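Local coordinates for protein superoxide dismutase (Clostridium difficile, PDB 3TJT) that probably protects the cell from superoxide radicals, converting them to hydrogen peroxide and oxygen at an iron or manganese centre, at residues 126-131 with 166-171. Residues are numbered along the deposited sequence; the frame is centred on the assembly and turned at random.
Sequences LDVFGS and LDVWEH. With FE (Fe (III) ion), chain B.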
loop_
_atom_site.group_PDB
_atom_site.type_symbol
_atom_site.label_atom_id
_atom_site.label_comp_id
_atom_site.label_asym_id
_atom_site.label_seq_id
_atom_site.Cartn_x
_atom_site.Cartn_y
_atom_site.Cartn_z
ATOM N N LEU A 126 7.358 11.186 -1.412
ATOM C CA LEU A 126 5.987 11.674 -1.540
ATOM C C LEU A 126 5.277 11.035 -2.723
ATOM O O LEU A 126 4.073 10.796 -2.680
ATOM C CB LEU A 126 5.976 13.195 -1.693
ATOM C CG LEU A 126 4.591 13.846 -1.670
ATOM C CD1 LEU A 126 4.010 13.764 -0.268
ATOM C CD2 LEU A 126 4.658 15.295 -2.161
ATOM N N ASP A 127 6.033 10.753 -3.779
ATOM C CA ASP A 127 5.449 10.276 -5.030
ATOM C C ASP A 127 5.257 8.753 -5.121
ATOM O O ASP A 127 4.677 8.263 -6.090
ATOM C CB ASP A 127 6.269 10.775 -6.227
ATOM C CG ASP A 127 6.131 12.277 -6.457
ATOM O OD1 ASP A 127 5.292 12.930 -5.796
ATOM O OD2 ASP A 127 6.873 12.814 -7.310
ATOM N N VAL A 128 5.730 7.996 -4.132
ATOM C CA VAL A 128 5.493 6.562 -4.135
ATOM C C VAL A 128 3.987 6.340 -4.144
ATOM O O VAL A 128 3.271 6.872 -3.285
ATOM C CB VAL A 128 6.099 5.858 -2.901
ATOM C CG1 VAL A 128 5.580 4.436 -2.795
ATOM C CG2 VAL A 128 7.636 5.873 -2.975
ATOM N N PHE A 129 3.505 5.584 -5.128
ATOM C CA PHE A 129 2.069 5.340 -5.248
ATOM C C PHE A 129 1.723 3.959 -4.728
ATOM O O PHE A 129 2.217 2.950 -5.238
ATOM C CB PHE A 129 1.589 5.479 -6.695
ATOM C CG PHE A 129 0.096 5.503 -6.816
ATOM C CD1 PHE A 129 -0.602 6.674 -6.564
ATOM C CD2 PHE A 129 -0.611 4.355 -7.132
ATOM C CE1 PHE A 129 -1.998 6.705 -6.648
ATOM C CE2 PHE A 129 -2.005 4.372 -7.225
ATOM C CZ PHE A 129 -2.696 5.546 -6.974
ATOM N N GLY A 130 0.865 3.912 -3.714
ATOM C CA GLY A 130 0.589 2.669 -3.032
ATOM C C GLY A 130 1.583 2.513 -1.892
ATOM O O GLY A 130 2.052 3.516 -1.339
ATOM N N SER A 131 1.902 1.269 -1.560
ATOM C CA SER A 131 2.826 0.943 -0.468
ATOM C C SER A 131 4.248 0.867 -0.995
ATOM O O SER A 131 4.479 0.380 -2.106
ATOM C CB SER A 131 2.470 -0.413 0.152
ATOM O OG SER A 131 1.135 -0.427 0.680
ATOM N N LEU A 166 13.213 5.112 3.905
ATOM C CA LEU A 166 12.005 5.564 4.602
ATOM C C LEU A 166 10.801 4.731 4.178
ATOM O O LEU A 166 10.486 4.620 2.987
ATOM C CB LEU A 166 11.740 7.043 4.298
ATOM C CG LEU A 166 10.440 7.654 4.854
ATOM C CD1 LEU A 166 10.363 7.510 6.376
ATOM C CD2 LEU A 166 10.320 9.116 4.419
ATOM N N ASP A 167 10.140 4.154 5.170
ATOM C CA ASP A 167 8.918 3.375 4.989
ATOM C C ASP A 167 7.755 4.330 4.733
ATOM O O ASP A 167 7.434 5.156 5.584
ATOM C CB ASP A 167 8.679 2.563 6.267
ATOM C CG ASP A 167 7.557 1.553 6.143
ATOM O OD1 ASP A 167 6.842 1.540 5.114
ATOM O OD2 ASP A 167 7.388 0.743 7.086
ATOM N N VAL A 168 7.124 4.237 3.561
ATOM C CA VAL A 168 5.934 5.056 3.309
ATOM C C VAL A 168 4.659 4.236 3.110
ATOM O O VAL A 168 3.686 4.728 2.534
ATOM C CB VAL A 168 6.112 6.098 2.157
ATOM C CG1 VAL A 168 7.120 7.175 2.555
ATOM C CG2 VAL A 168 6.527 5.423 0.851
ATOM N N TRP A 169 4.662 2.998 3.592
ATOM C CA TRP A 169 3.414 2.262 3.778
ATOM C C TRP A 169 2.573 3.116 4.712
ATOM O O TRP A 169 3.110 3.780 5.609
ATOM C CB TRP A 169 3.657 0.917 4.450
ATOM C CG TRP A 169 4.192 -0.173 3.554
ATOM C CD1 TRP A 169 5.345 -0.144 2.812
ATOM C CD2 TRP A 169 3.607 -1.461 3.338
ATOM N NE1 TRP A 169 5.504 -1.338 2.143
ATOM C CE2 TRP A 169 4.458 -2.167 2.456
ATOM C CE3 TRP A 169 2.451 -2.092 3.808
ATOM C CZ2 TRP A 169 4.181 -3.469 2.031
ATOM C CZ3 TRP A 169 2.177 -3.398 3.390
ATOM C CH2 TRP A 169 3.040 -4.069 2.508
ATOM N N GLU A 170 1.260 3.092 4.535
ATOM C CA GLU A 170 0.417 3.911 5.393
ATOM C C GLU A 170 0.480 3.504 6.872
ATOM O O GLU A 170 0.298 4.357 7.744
ATOM C CB GLU A 170 -1.019 3.962 4.846
ATOM C CG GLU A 170 -1.097 4.839 3.598
ATOM C CD GLU A 170 -2.424 4.736 2.852
ATOM O OE1 GLU A 170 -3.050 3.652 2.863
ATOM O OE2 GLU A 170 -2.819 5.755 2.258
ATOM N N HIS A 171 0.763 2.240 7.171
ATOM C CA HIS A 171 0.871 1.861 8.585
ATOM C C HIS A 171 1.971 2.640 9.301
ATOM O O HIS A 171 1.949 2.781 10.525
ATOM C CB HIS A 171 0.999 0.344 8.821
ATOM C CG HIS A 171 2.237 -0.277 8.238
ATOM N ND1 HIS A 171 2.184 -1.284 7.297
ATOM C CD2 HIS A 171 3.551 -0.051 8.475
ATOM C CE1 HIS A 171 3.417 -1.650 6.979
ATOM N NE2 HIS A 171 4.262 -0.912 7.675
HETATM FE FE FE B . 6.452 -0.811 7.700
HETATM O O HOH W 1 1.350 4.116 1.242
HETATM O O HOH W 2 0.368 0.925 2.956
HETATM O O HOH W 3 6.416 -1.352 5.536
#
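Val128, just after helix 114-127, meets Val168 through apolar side chains that cross obliquely. The CG2 methyl of Val168 lies 3.8 Å from Val128 CB and close to both Val128 methyls. This methyl stands between the backbone N and carbonyl carbon of Val168. Gly130 follows; at its backbone angles a side chain would press on the carbonyl oxygen of Phe129. A water bridges the carbonyls, donating to Gly130 O and to Val168 O at 2.7 Å each. Ser131 makes the closest approach. Its CB lies over the face of the Trp169 indole, 3.5 Å from the five-membered ring centroid and 12° off the normal, a CH-pi contact. With OG anti to the carbonyl carbon (chi1 -60°), the hydroxyl leans toward the six-membered ring, 3.8 Å from Trp169 CE3. Ser131 OG is hydrogen-bonded to Ser131 OG of the second subunit, and a second water joins it to Glu170 N. Trp169 NE1 donates a hydrogen bond to Asn151 O. The opposite indole face lies toward the iron-bound water, which sits 3.1 Å above the plane near the rim. Asp167 OD2 binds the iron at 1.9 Å and His171 NE2 at 2.2 Å; His30 and His85 complete the protein ligands. Asp167 OD1 accepts from Trp169 N, an Asx turn, on its anti side and 33° out of the carboxylate plane. That bond ties the carboxylate to the backbone of the tryptophan. The chemistry is consistent with a second-shell place for Ser131, behind an indole that walls the iron site close to the subunit interface.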